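Local atomic coordinates of ribonucleoside triphosphate reductase (PDB entry 1L1L), a protein that reduces ribonucleoside triphosphates to their 2'-deoxy forms as a cobalamin-dependent, allosterically regulated class II ribonucleotide reductase that works as a monomer. Residues Ile182-Leu186 with Leu281-Asn285; Leu254-Tyr260 with Ala271-Leu277; Gly388-Asp392 with Asp519-Lys523; Leu481-Asn487 with Asp511-Met517; Pro582-Ala586 with Val712-Leu716. All coordinates share one frame; numbering follows the deposited sequence.

Contact 1 is the buried one of the five; the other four are partly buried, with solvent-exposed residues among those that touch. Contacts 1 and 2 share helix 275-289 within the insertion domain, contact 2 lying inside the loop that contact 1 closes. Contacts 3 and 4 share helix 512-536 on the far side of the chain's centre, their centres about 16 Å apart. Contact 5, which joins helix 583-589 to a helix close to the C-terminus, stands apart. Chemistry follows place: leucines and one hydrogen bond from an asparagine amide in contact 1, apolar packing with a water in contact 2, charge networks built on arginine in contacts 3 and 4, and purely apolar helix packing in contact 5.

Contact 1 (Ile182-Leu186 with Leu281-Asn285); sequences IDLQL and LLDVN
Leu-184 and Leu-186 of strand 183-187 reach across to Leu-281, Leu-282 and Asn-285 on helix 275-289, in a helix-on-sheet layer of the insertion domain. The strand is an outer member of a three-stranded parallel sheet, and residues 183-186 and 281-285 run almost exactly antiparallel, at 174°, their short axes 9.6 Å apart. Leu-184 and Leu-186 are two apart on the strand, so both face the helix, and they meet it with different branches. The CG of Leu-184 lies anti to its backbone N (chi1 178°), which sends CD2 inward until it rests 3.6 Å from the carbonyl O of Leu-281 and 4.0 Å from CD2 of Leu-282. Leu-186 uses both methyls: its side chain slides past that of Leu-282 in the opposite direction, CD1 3.7 Å from CG, while CD2 meets CD1 of Leu-281 at 3.9 Å with the two side chains crossing at a slant. Leu-234 of helix 224-236 covers Leu-184, Leu-281 and Asn-285, and Leu-250 and Leu-252 of the next strand continue the apolar layer. At the loop end of the strand the chemistry turns polar. The amide of Asn-285 lies next to Leu-184, its ND2 3.6 Å from CB, and the same nitrogen gives a nearly straight hydrogen bond to Ile-182 O, 3.0 Å long, which it approaches from above the carbonyl plane.

Contact 2 (Leu254-Tyr260 with Ala271-Leu277); sequences LSDIRPY and ASGPMPL
The methyl of Ala-271 sits against Arg-258 and Pro-259, with CB 3.4 Å from Pro-259 O and 3.6 Å from Arg-258 CG. Next to it the backbones come close enough for two CH...O contacts: a CA-H of Gly-273 is directed at Arg-258 O, CA to O 3.5 Å, and Tyr-260 CA meets Ala-271 O. Tyr-260 CG stands opposite the backbone N (chi1 167°), which places the ring with Ser-272 O at its edge, in plane; the tyrosine CB also lies near the Met-275 methyl CE. Further along, the Pro-274 ring and Ile-257 slide past each other in opposite directions, Pro-274 CB lying 3.7 Å from Ile-257 CG2, and the Leu-254 and Leu-277 side chains cross at a slant, CD1 of the first 3.7 Å from CD2 of the second.

These two segments are the two ends of the connection that leaves strand 249-253 of the insertion domain's parallel sheet and enters helix 275-289. Gly-273 lies shortly before helix 275-289, with a positive phi of 93° that suits a residue without a side chain.

No direct hydrogen bond joins the segments. A water does so instead, donating to Arg-258 O at 2.6 Å and accepting weakly from Gly-273 N. In the next shell, Arg-258 NE forms a salt bridge with Asp-222, which fixes the far end of the chain whose CG and CD cover Ala-271. Trp-227 of helix 224-236 packs on Ile-257, Ser-272 and Leu-277, while Ser-198 of helix 195-200 touches Pro-274 and Met-275.

Contact 3 (Gly388-Asp392 with Asp519-Lys523); sequences GRIVD and DQLYK
The guanidinium of Arg-389 is sandwiched: the Tyr-522 ring covers one face, with CD2 3.1 Å above the plane toward the rim, and Val-391 CG1 lies over the centre of the other. The guanidinium and ring planes are 28° apart. Arg-389 CD in turn sits over the tyrosine ring, 3.6 Å from its centroid, a CH-pi contact. A bend in the arginine chain at chi3 (-57°) lays the flat group over the ring. NE and NH2 of the guanidinium grip Asp-392 side-on, OD1 in the plane at the edge and OD2 tilted out of it, NH2 reaching OD2 at 2.9 Å. From across the contact Asp-519 OD1 accepts from NH1, also at 2.9 Å, through its anti lone pair. Lys-523 NZ makes a long salt bridge with the same oxygen, which brings Arg-389, Asp-392, Asp-519 and Lys-523 into one network. A water joins Arg-389 N, Asp-392 OD1 and Tyr-522 OH.

NH1 also donates to Tyr-641 O, and Tyr-522 OH is hydrogen-bonded to Asp-644. The loop after helix 381-386 is thereby tied to helix 512-536 and to the end of helix 628-641, against which Val-391 packs through Thr-640 and Tyr-641.

Contact 4 (Leu481-Asn487 with Asp511-Met517); sequences LLTRLGN and DKRAIKM
Asp-511 OD2 is gripped by two donors: Asn-487 ND2 across the contact, 3.1 Å away on the anti lone pair, and Arg-513 NH2 at 2.6 Å on the syn side. Arg-513 takes the carboxylate side-on, its NE bonding OD1 at 2.7 Å. The same OD1 accepts from Arg-513 N, so Asp-511 is the N-cap of helix 512-536 as well as a salt-bridge partner. Held flat in this way, the guanidinium also reaches the end of helix 477-485 and Asn-487: NH2 donates to Leu-485 O at 3.0 Å, with weak bonds from NH1 to that carbonyl and from NH2 to Asn-487 OD1, which lies at the guanidinium edge, near its plane.

The acceptor carbonyl belongs to the last residue of helix 477-485, which ends as Gly-486 turns to positive phi (89°). The end of one helix meets the start of the other, the chain between them forming strands 490-497 and 504-510 and the axes of 481-485 and 512-517 crossing at 111°.

On the apolar side of the contact, Leu-485 CD2 lies over one face of the guanidinium and 3.5 Å from Arg-513 CB, while its CD1 faces the Ala-514 methyl. Met-517, bent at chi3, brings SD to Leu-485 CD2 and lays CE 3.5 Å from Arg-484 CD; the charged end of Arg-484 continues to a salt bridge with Glu-430. Phe-637 of helix 628-641 packs on Ala-514.

Contact 5 (Pro582-Ala586 with Val712-Leu716); sequences PLLPA and VFSQL
Leu-583 presses its CD2 methyl onto the Phe-713 ring, 3.7 Å from the centroid and 23° off the normal, a CH-pi contact shifted toward the CD1 and CE1 rim. The CG of Phe-713 stands anti to its backbone N (chi1 -178°), which carries the ring from the side of its helix toward the start of helix 583-589. Leu-583 has its CG beside the backbone N, anti to the carbonyl carbon (chi1 -63°), which brings CD2 over the ring face, the two side chains crossing at a slant. At the edge of the ring, in its plane, lies the carbonyl of Pro-582, O being 3.7 Å from CE1; the Pro-582 ring adds CB near the same carbon.

Ala-586 is where the backbones close in, its CA 5.2 Å from that of Phe-713. Having only a methyl, it can set CB 3.9 Å from Phe-713 CA, against the backbone of helix 709-719. Two longer side chains also reach it: Val-712, whose CG1 is 4.1 Å from Ala-586 CA, and, one turn on, Leu-716, whose CD1 approaches the same CA to 3.9 Å and also lies by Pro-585. No hydrogen bond crosses.

Helix 709-719 is among the last elements of the chain, and Leu-723 beyond it covers Phe-713 and Leu-716. Leu-583 also packs on Trp-28 and Val-29 of helix 27-32 and on Phe-577 of strand 570-578, part of a four-stranded antiparallel sheet; Leu-584 turns toward that sheet as well, onto Thr-604 and Val-606 of strand 603-611.

Contact 1 (Ile182-Leu186 with Leu281-Asn285)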
# COMPACT_ATOMS: atom_id res chain seq x y z
N ILE A 182 7.15 6.35 -33.58
CA ILE A 182 6.02 7.25 -33.75
C ILE A 182 6.33 8.73 -33.60
O ILE A 182 7.04 9.15 -32.70
CB ILE A 182 4.89 6.90 -32.76
CG1 ILE A 182 4.46 5.44 -32.95
CG2 ILE A 182 3.71 7.85 -32.94
CD1 ILE A 182 3.95 5.12 -34.34
N ASP A 183 5.78 9.53 -34.52
CA ASP A 183 5.94 10.98 -34.48
C ASP A 183 4.78 11.46 -33.61
O ASP A 183 3.62 11.23 -33.94
CB ASP A 183 5.83 11.56 -35.89
CG ASP A 183 6.03 13.07 -35.90
OD1 ASP A 183 7.03 13.53 -35.31
OD2 ASP A 183 5.19 13.78 -36.50
N LEU A 184 5.09 12.13 -32.50
CA LEU A 184 4.05 12.58 -31.58
C LEU A 184 3.93 14.08 -31.34
O LEU A 184 4.91 14.77 -31.06
CB LEU A 184 4.24 11.89 -30.23
CG LEU A 184 3.28 12.25 -29.09
CD1 LEU A 184 1.89 11.79 -29.44
CD2 LEU A 184 3.75 11.60 -27.78
N GLN A 185 2.70 14.57 -31.43
CA GLN A 185 2.43 15.98 -31.19
C GLN A 185 1.32 16.03 -30.15
O GLN A 185 0.31 15.36 -30.29
CB GLN A 185 1.97 16.69 -32.46
CG GLN A 185 2.93 16.60 -33.63
CD GLN A 185 2.44 17.42 -34.81
OE1 GLN A 185 2.50 18.65 -34.79
NE2 GLN A 185 1.94 16.75 -35.83
N LEU A 186 1.54 16.81 -29.10
CA LEU A 186 0.55 16.95 -28.05
C LEU A 186 -0.04 18.35 -28.18
O LEU A 186 0.66 19.35 -28.05
CB LEU A 186 1.20 16.77 -26.67
CG LEU A 186 1.94 15.44 -26.47
CD1 LEU A 186 2.50 15.36 -25.07
CD2 LEU A 186 0.99 14.29 -26.73
N LEU A 281 3.86 11.22 -21.83
CA LEU A 281 3.66 10.71 -23.18
C LEU A 281 4.90 10.95 -24.05
O LEU A 281 5.26 10.11 -24.87
CB LEU A 281 2.45 11.39 -23.83
CG LEU A 281 1.10 11.00 -23.23
CD1 LEU A 281 0.04 11.99 -23.71
CD2 LEU A 281 0.74 9.57 -23.63
N LEU A 282 5.55 12.09 -23.85
CA LEU A 282 6.75 12.42 -24.62
C LEU A 282 7.89 11.50 -24.23
O LEU A 282 8.55 10.92 -25.10
CB LEU A 282 7.15 13.88 -24.41
CG LEU A 282 6.15 14.90 -24.97
CD1 LEU A 282 6.62 16.29 -24.64
CD2 LEU A 282 5.97 14.70 -26.47
N ASP A 283 8.12 11.36 -22.93
CA ASP A 283 9.19 10.49 -22.45
C ASP A 283 8.94 9.01 -22.73
O ASP A 283 9.87 8.26 -23.05
CB ASP A 283 9.42 10.73 -20.95
CG ASP A 283 9.98 12.11 -20.67
OD1 ASP A 283 10.61 12.70 -21.58
OD2 ASP A 283 9.82 12.61 -19.54
N VAL A 284 7.68 8.58 -22.63
CA VAL A 284 7.32 7.20 -22.91
C VAL A 284 7.51 6.90 -24.39
O VAL A 284 7.80 5.76 -24.79
CB VAL A 284 5.84 6.94 -22.51
CG1 VAL A 284 5.32 5.67 -23.14
CG2 VAL A 284 5.74 6.84 -20.99
N ASN A 285 7.36 7.92 -25.22
CA ASN A 285 7.51 7.73 -26.65
C ASN A 285 9.01 7.59 -26.96
O ASN A 285 9.41 6.77 -27.78
CB ASN A 285 6.89 8.90 -27.40
CG ASN A 285 6.68 8.61 -28.88
OD1 ASN A 285 6.22 7.53 -29.26
ND2 ASN A 285 7.02 9.59 -29.71

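Contact 2 (Leu254-Tyr260 with Ala271-Leu277)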
# COMPACT_ATOMS: atom_id res chain seq x y z
N LEU A 254 -5.19 17.27 -25.89
CA LEU A 254 -5.53 17.33 -24.46
C LEU A 254 -6.09 18.71 -24.11
O LEU A 254 -5.85 19.22 -23.01
CB LEU A 254 -4.28 17.07 -23.60
CG LEU A 254 -3.20 16.12 -24.10
CD1 LEU A 254 -2.22 15.84 -22.96
CD2 LEU A 254 -3.80 14.82 -24.60
N SER A 255 -6.82 19.31 -25.04
CA SER A 255 -7.39 20.64 -24.80
C SER A 255 -8.52 20.60 -23.78
O SER A 255 -8.82 21.62 -23.15
CB SER A 255 -7.90 21.24 -26.12
OG SER A 255 -6.84 21.42 -27.06
N ASP A 256 -9.14 19.44 -23.62
CA ASP A 256 -10.25 19.28 -22.68
C ASP A 256 -9.85 18.88 -21.28
O ASP A 256 -10.66 18.94 -20.36
CB ASP A 256 -11.25 18.25 -23.21
CG ASP A 256 -12.01 18.76 -24.42
OD1 ASP A 256 -12.32 19.97 -24.45
OD2 ASP A 256 -12.32 17.95 -25.33
N ILE A 257 -8.60 18.48 -21.10
CA ILE A 257 -8.15 18.08 -19.77
C ILE A 257 -8.28 19.25 -18.80
O ILE A 257 -7.83 20.36 -19.09
CB ILE A 257 -6.69 17.59 -19.79
CG1 ILE A 257 -6.53 16.48 -20.83
CG2 ILE A 257 -6.29 17.09 -18.42
CD1 ILE A 257 -7.51 15.34 -20.66
N ARG A 258 -8.91 18.99 -17.66
CA ARG A 258 -9.11 20.03 -16.65
C ARG A 258 -7.79 20.54 -16.09
O ARG A 258 -6.84 19.79 -15.89
CB ARG A 258 -9.97 19.49 -15.50
CG ARG A 258 -9.24 18.54 -14.57
CD ARG A 258 -10.20 17.81 -13.65
NE ARG A 258 -11.20 17.07 -14.41
CZ ARG A 258 -12.03 16.17 -13.88
NH1 ARG A 258 -11.98 15.89 -12.59
NH2 ARG A 258 -12.91 15.55 -14.66
N PRO A 259 -7.73 21.85 -15.79
CA PRO A 259 -6.54 22.50 -15.25
C PRO A 259 -6.14 22.07 -13.85
O PRO A 259 -6.87 21.36 -13.16
CB PRO A 259 -6.91 23.98 -15.32
CG PRO A 259 -8.38 23.95 -15.04
CD PRO A 259 -8.84 22.81 -15.92
N TYR A 260 -4.97 22.53 -13.43
CA TYR A 260 -4.42 22.23 -12.12
C TYR A 260 -5.27 22.84 -11.01
O TYR A 260 -5.67 24.00 -11.08
CB TYR A 260 -2.98 22.73 -12.06
CG TYR A 260 -2.38 22.78 -10.67
CD1 TYR A 260 -2.63 23.86 -9.82
CD2 TYR A 260 -1.53 21.77 -10.22
CE1 TYR A 260 -2.06 23.93 -8.56
CE2 TYR A 260 -0.95 21.83 -8.96
CZ TYR A 260 -1.22 22.91 -8.14
OH TYR A 260 -0.64 22.99 -6.89
N ALA A 271 -6.89 18.33 -9.18
CA ALA A 271 -6.26 17.90 -10.42
C ALA A 271 -4.85 18.47 -10.59
O ALA A 271 -4.49 19.48 -9.98
CB ALA A 271 -7.13 18.30 -11.61
N SER A 272 -4.05 17.81 -11.42
CA SER A 272 -2.67 18.25 -11.65
C SER A 272 -2.54 19.04 -12.95
O SER A 272 -1.54 19.73 -13.17
CB SER A 272 -1.77 17.02 -11.74
OG SER A 272 -2.19 16.20 -12.81
N GLY A 273 -3.56 18.95 -13.80
CA GLY A 273 -3.48 19.63 -15.08
C GLY A 273 -2.93 18.60 -16.04
O GLY A 273 -2.49 17.54 -15.60
N PRO A 274 -2.91 18.87 -17.35
CA PRO A 274 -2.39 17.90 -18.32
C PRO A 274 -0.87 17.88 -18.43
O PRO A 274 -0.31 16.99 -19.06
CB PRO A 274 -3.04 18.35 -19.61
CG PRO A 274 -2.96 19.85 -19.48
CD PRO A 274 -3.38 20.09 -18.04
N MET A 275 -0.21 18.86 -17.82
CA MET A 275 1.24 18.97 -17.90
C MET A 275 1.97 17.66 -17.60
O MET A 275 2.78 17.20 -18.41
CB MET A 275 1.74 20.09 -16.98
CG MET A 275 1.31 21.49 -17.42
SD MET A 275 -0.45 21.85 -17.08
CE MET A 275 -0.38 22.11 -15.33
N PRO A 276 1.70 17.03 -16.44
CA PRO A 276 2.41 15.77 -16.16
C PRO A 276 2.13 14.69 -17.20
O PRO A 276 2.99 13.85 -17.48
CB PRO A 276 1.90 15.39 -14.76
CG PRO A 276 0.55 16.06 -14.69
CD PRO A 276 0.82 17.40 -15.32
N LEU A 277 0.93 14.72 -17.78
CA LEU A 277 0.56 13.75 -18.81
C LEU A 277 1.36 13.98 -20.09
O LEU A 277 1.75 13.04 -20.78
CB LEU A 277 -0.93 13.82 -19.13
CG LEU A 277 -1.41 12.89 -20.25
CD1 LEU A 277 -1.16 11.45 -19.85
CD2 LEU A 277 -2.89 13.13 -20.53
O HOH W 1 -6.05 17.44 -15.01

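Contact 3 (Gly388-Asp392 with Asp519-Lys523)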
# COMPACT_ATOMS: atom_id res chain seq x y z
N GLY A 388 2.07 -22.04 2.53
CA GLY A 388 1.13 -21.15 3.16
C GLY A 388 2.04 -20.78 4.32
O GLY A 388 3.07 -20.14 4.10
N ARG A 389 1.71 -21.21 5.54
CA ARG A 389 2.60 -20.96 6.67
C ARG A 389 3.70 -22.01 6.51
O ARG A 389 3.41 -23.17 6.17
CB ARG A 389 1.89 -21.18 8.01
CG ARG A 389 0.75 -20.22 8.33
CD ARG A 389 0.28 -20.47 9.76
NE ARG A 389 -0.13 -21.85 9.95
CZ ARG A 389 -0.17 -22.47 11.13
NH1 ARG A 389 0.18 -21.82 12.23
NH2 ARG A 389 -0.57 -23.74 11.20
N ILE A 390 4.95 -21.65 6.77
CA ILE A 390 6.02 -22.62 6.63
C ILE A 390 5.82 -23.85 7.51
O ILE A 390 6.29 -24.94 7.18
CB ILE A 390 7.40 -22.02 6.93
CG1 ILE A 390 7.62 -20.76 6.09
CG2 ILE A 390 8.49 -23.03 6.62
CD1 ILE A 390 7.25 -20.93 4.62
N VAL A 391 5.11 -23.69 8.63
CA VAL A 391 4.88 -24.83 9.52
C VAL A 391 3.96 -25.88 8.91
O VAL A 391 4.06 -27.06 9.24
CB VAL A 391 4.28 -24.40 10.87
CG1 VAL A 391 2.81 -24.00 10.69
CG2 VAL A 391 4.42 -25.54 11.88
N ASP A 392 3.06 -25.44 8.03
CA ASP A 392 2.13 -26.34 7.37
C ASP A 392 2.79 -27.11 6.24
O ASP A 392 2.13 -27.82 5.47
CB ASP A 392 0.91 -25.56 6.86
CG ASP A 392 0.04 -25.06 7.99
OD1 ASP A 392 -0.83 -24.18 7.76
OD2 ASP A 392 0.21 -25.57 9.13
N ASP A 519 -0.85 -19.20 16.58
CA ASP A 519 -1.45 -20.33 15.90
C ASP A 519 -2.97 -20.39 16.10
O ASP A 519 -3.71 -20.75 15.18
CB ASP A 519 -0.81 -21.63 16.38
CG ASP A 519 -1.38 -22.86 15.69
OD1 ASP A 519 -1.22 -22.97 14.45
OD2 ASP A 519 -1.99 -23.70 16.38
N GLN A 520 -3.45 -20.05 17.29
CA GLN A 520 -4.89 -20.09 17.55
C GLN A 520 -5.62 -19.00 16.78
O GLN A 520 -6.76 -19.18 16.33
CB GLN A 520 -5.18 -19.91 19.04
CG GLN A 520 -4.53 -20.96 19.91
CD GLN A 520 -5.00 -20.86 21.34
OE1 GLN A 520 -4.95 -19.79 21.96
NE2 GLN A 520 -5.46 -21.99 21.89
N LEU A 521 -4.96 -17.86 16.62
CA LEU A 521 -5.55 -16.76 15.89
C LEU A 521 -5.63 -17.12 14.41
O LEU A 521 -6.62 -16.82 13.75
CB LEU A 521 -4.71 -15.50 16.11
CG LEU A 521 -4.66 -15.09 17.59
CD1 LEU A 521 -3.66 -13.95 17.80
CD2 LEU A 521 -6.05 -14.68 18.04
N TYR A 522 -4.60 -17.78 13.90
CA TYR A 522 -4.60 -18.18 12.49
C TYR A 522 -5.75 -19.15 12.24
O TYR A 522 -6.54 -18.98 11.30
CB TYR A 522 -3.27 -18.86 12.12
CG TYR A 522 -3.27 -19.44 10.72
CD1 TYR A 522 -3.52 -18.62 9.61
CD2 TYR A 522 -3.05 -20.79 10.50
CE1 TYR A 522 -3.55 -19.14 8.32
CE2 TYR A 522 -3.07 -21.33 9.20
CZ TYR A 522 -3.32 -20.49 8.12
OH TYR A 522 -3.36 -21.00 6.83
N LYS A 523 -5.85 -20.16 13.08
CA LYS A 523 -6.91 -21.15 12.93
C LYS A 523 -8.29 -20.50 13.07
O LYS A 523 -9.25 -20.95 12.46
CB LYS A 523 -6.71 -22.27 13.95
CG LYS A 523 -5.39 -23.02 13.76
CD LYS A 523 -5.28 -24.22 14.68
CE LYS A 523 -3.97 -24.97 14.44
NZ LYS A 523 -3.83 -25.40 13.02
O HOH W 2 -0.93 -22.87 5.65

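Contact 4 (Leu481-Asn487 with Asp511-Met517)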
# COMPACT_ATOMS: atom_id res chain seq x y z
N LEU A 481 3.49 -8.93 22.35
CA LEU A 481 4.36 -9.99 22.85
C LEU A 481 5.18 -9.60 24.09
O LEU A 481 5.28 -10.38 25.03
CB LEU A 481 5.32 -10.46 21.75
CG LEU A 481 4.70 -11.03 20.47
CD1 LEU A 481 5.80 -11.41 19.49
CD2 LEU A 481 3.84 -12.23 20.80
N LEU A 482 5.75 -8.41 24.08
CA LEU A 482 6.56 -7.96 25.21
C LEU A 482 5.72 -7.92 26.48
O LEU A 482 6.17 -8.34 27.56
CB LEU A 482 7.13 -6.57 24.94
CG LEU A 482 8.03 -5.96 26.03
CD1 LEU A 482 9.22 -6.87 26.28
CD2 LEU A 482 8.49 -4.57 25.60
N THR A 483 4.50 -7.43 26.35
CA THR A 483 3.59 -7.32 27.47
C THR A 483 3.19 -8.71 27.93
O THR A 483 3.49 -9.12 29.06
CB THR A 483 2.33 -6.54 27.05
OG1 THR A 483 2.71 -5.23 26.61
CG2 THR A 483 1.35 -6.41 28.23
N ARG A 484 2.54 -9.44 27.03
CA ARG A 484 2.05 -10.78 27.33
C ARG A 484 3.10 -11.85 27.63
O ARG A 484 2.79 -12.85 28.27
CB ARG A 484 1.14 -11.23 26.19
CG ARG A 484 0.03 -12.15 26.63
CD ARG A 484 -1.07 -12.22 25.59
NE ARG A 484 -2.12 -13.16 25.97
CZ ARG A 484 -3.10 -13.54 25.16
NH1 ARG A 484 -3.18 -13.05 23.93
NH2 ARG A 484 -4.00 -14.43 25.58
N LEU A 485 4.34 -11.65 27.18
CA LEU A 485 5.39 -12.65 27.42
C LEU A 485 6.47 -12.17 28.38
O LEU A 485 7.13 -12.99 29.05
CB LEU A 485 6.06 -13.04 26.09
CG LEU A 485 5.24 -13.70 24.98
CD1 LEU A 485 6.15 -13.89 23.76
CD2 LEU A 485 4.68 -15.03 25.44
N GLY A 486 6.67 -10.86 28.45
CA GLY A 486 7.69 -10.32 29.32
C GLY A 486 9.02 -10.22 28.58
O GLY A 486 9.96 -9.59 29.07
N ASN A 487 9.09 -10.83 27.41
CA ASN A 487 10.31 -10.81 26.61
C ASN A 487 9.98 -10.88 25.12
O ASN A 487 8.83 -11.01 24.73
CB ASN A 487 11.20 -12.00 26.98
CG ASN A 487 10.47 -13.33 26.85
OD1 ASN A 487 9.60 -13.66 27.65
ND2 ASN A 487 10.82 -14.10 25.81
N ASP A 511 10.06 -18.28 21.92
CA ASP A 511 9.28 -18.47 23.12
C ASP A 511 8.07 -19.28 22.66
O ASP A 511 7.19 -18.76 21.98
CB ASP A 511 8.84 -17.11 23.68
CG ASP A 511 8.34 -17.21 25.10
OD1 ASP A 511 7.35 -17.94 25.33
OD2 ASP A 511 8.93 -16.55 25.97
N LYS A 512 8.06 -20.56 23.02
CA LYS A 512 6.99 -21.48 22.63
C LYS A 512 5.58 -20.99 22.96
O LYS A 512 4.60 -21.48 22.39
CB LYS A 512 7.24 -22.86 23.25
CG LYS A 512 8.59 -23.46 22.86
CD LYS A 512 8.80 -24.88 23.41
CE LYS A 512 9.04 -24.91 24.92
NZ LYS A 512 7.82 -24.59 25.73
N ARG A 513 5.47 -20.04 23.88
CA ARG A 513 4.17 -19.49 24.25
C ARG A 513 3.63 -18.72 23.04
O ARG A 513 2.45 -18.79 22.71
CB ARG A 513 4.30 -18.54 25.45
CG ARG A 513 4.62 -19.22 26.80
CD ARG A 513 4.88 -18.19 27.90
NE ARG A 513 6.12 -17.44 27.67
CZ ARG A 513 6.50 -16.36 28.35
NH1 ARG A 513 5.74 -15.87 29.32
NH2 ARG A 513 7.64 -15.76 28.04
N ALA A 514 4.53 -17.99 22.36
CA ALA A 514 4.15 -17.19 21.19
C ALA A 514 3.54 -18.03 20.06
O ALA A 514 2.60 -17.60 19.39
CB ALA A 514 5.36 -16.43 20.67
N ILE A 515 4.09 -19.22 19.86
CA ILE A 515 3.59 -20.11 18.82
C ILE A 515 2.11 -20.42 19.01
O ILE A 515 1.31 -20.33 18.07
CB ILE A 515 4.37 -21.44 18.82
CG1 ILE A 515 5.84 -21.17 18.46
CG2 ILE A 515 3.75 -22.42 17.85
CD1 ILE A 515 6.72 -22.39 18.57
N LYS A 516 1.74 -20.78 20.23
CA LYS A 516 0.35 -21.11 20.52
C LYS A 516 -0.60 -19.94 20.32
O LYS A 516 -1.64 -20.09 19.68
CB LYS A 516 0.21 -21.63 21.96
CG LYS A 516 -1.16 -22.21 22.24
CD LYS A 516 -1.48 -23.32 21.23
CE LYS A 516 -2.93 -23.77 21.32
NZ LYS A 516 -3.23 -24.81 20.29
N MET A 517 -0.25 -18.78 20.86
CA MET A 517 -1.13 -17.63 20.70
C MET A 517 -1.33 -17.20 19.25
O MET A 517 -2.45 -16.87 18.86
CB MET A 517 -0.65 -16.45 21.58
CG MET A 517 0.84 -16.25 21.72
SD MET A 517 1.28 -15.44 23.32
CE MET A 517 0.78 -13.76 23.03

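Contact 5 (Pro582-Ala586 with Val712-Leu716)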
# COMPACT_ATOMS: atom_id res chain seq x y z
N PRO A 582 -6.10 24.26 10.40
CA PRO A 582 -7.11 24.53 11.43
C PRO A 582 -6.80 23.95 12.81
O PRO A 582 -7.21 24.50 13.83
CB PRO A 582 -8.38 23.93 10.83
CG PRO A 582 -8.18 24.14 9.37
CD PRO A 582 -6.73 23.75 9.17
N LEU A 583 -6.08 22.83 12.83
CA LEU A 583 -5.73 22.17 14.08
C LEU A 583 -4.69 22.88 14.96
O LEU A 583 -4.65 22.66 16.17
CB LEU A 583 -5.23 20.75 13.79
CG LEU A 583 -6.24 19.79 13.16
CD1 LEU A 583 -5.56 18.45 12.87
CD2 LEU A 583 -7.43 19.60 14.11
N LEU A 584 -3.84 23.71 14.37
CA LEU A 584 -2.79 24.36 15.15
C LEU A 584 -3.24 25.20 16.33
O LEU A 584 -2.66 25.11 17.41
CB LEU A 584 -1.88 25.19 14.25
CG LEU A 584 -0.92 24.40 13.36
CD1 LEU A 584 -0.04 25.38 12.56
CD2 LEU A 584 -0.05 23.49 14.21
N PRO A 585 -4.27 26.04 16.14
CA PRO A 585 -4.67 26.83 17.31
C PRO A 585 -5.11 25.95 18.47
O PRO A 585 -4.82 26.25 19.62
CB PRO A 585 -5.78 27.75 16.77
CG PRO A 585 -6.22 27.10 15.50
CD PRO A 585 -5.00 26.45 14.93
N ALA A 586 -5.78 24.84 18.16
CA ALA A 586 -6.23 23.93 19.20
C ALA A 586 -5.04 23.25 19.88
O ALA A 586 -5.02 23.09 21.11
CB ALA A 586 -7.18 22.89 18.62
N VAL A 712 -11.06 20.71 22.59
CA VAL A 712 -10.74 22.10 22.35
C VAL A 712 -11.01 22.47 20.90
O VAL A 712 -11.50 23.56 20.61
CB VAL A 712 -9.26 22.38 22.71
CG1 VAL A 712 -8.88 23.80 22.31
CG2 VAL A 712 -9.04 22.16 24.20
N PHE A 713 -10.69 21.56 19.98
CA PHE A 713 -10.91 21.82 18.56
C PHE A 713 -12.38 22.03 18.27
O PHE A 713 -12.76 22.94 17.53
CB PHE A 713 -10.40 20.66 17.70
CG PHE A 713 -10.56 20.90 16.23
CD1 PHE A 713 -9.74 21.81 15.57
CD2 PHE A 713 -11.55 20.24 15.51
CE1 PHE A 713 -9.91 22.07 14.22
CE2 PHE A 713 -11.73 20.50 14.15
CZ PHE A 713 -10.91 21.41 13.50
N SER A 714 -13.22 21.17 18.84
CA SER A 714 -14.65 21.25 18.62
C SER A 714 -15.19 22.56 19.20
O SER A 714 -16.02 23.23 18.59
CB SER A 714 -15.34 20.04 19.26
OG SER A 714 -16.74 20.10 19.11
N GLN A 715 -14.71 22.92 20.39
CA GLN A 715 -15.14 24.16 21.04
C GLN A 715 -14.79 25.38 20.19
O GLN A 715 -15.63 26.24 19.95
CB GLN A 715 -14.51 24.27 22.43
CG GLN A 715 -14.53 25.67 23.06
CD GLN A 715 -13.29 26.49 22.72
OE1 GLN A 715 -12.15 26.03 22.90
NE2 GLN A 715 -13.50 27.71 22.23
N LEU A 716 -13.54 25.45 19.74
CA LEU A 716 -13.09 26.57 18.92
C LEU A 716 -13.88 26.61 17.62
O LEU A 716 -14.39 27.65 17.21
CB LEU A 716 -11.60 26.45 18.59
CG LEU A 716 -10.58 26.95 19.60
CD1 LEU A 716 -9.18 26.46 19.24
CD2 LEU A 716 -10.62 28.47 19.65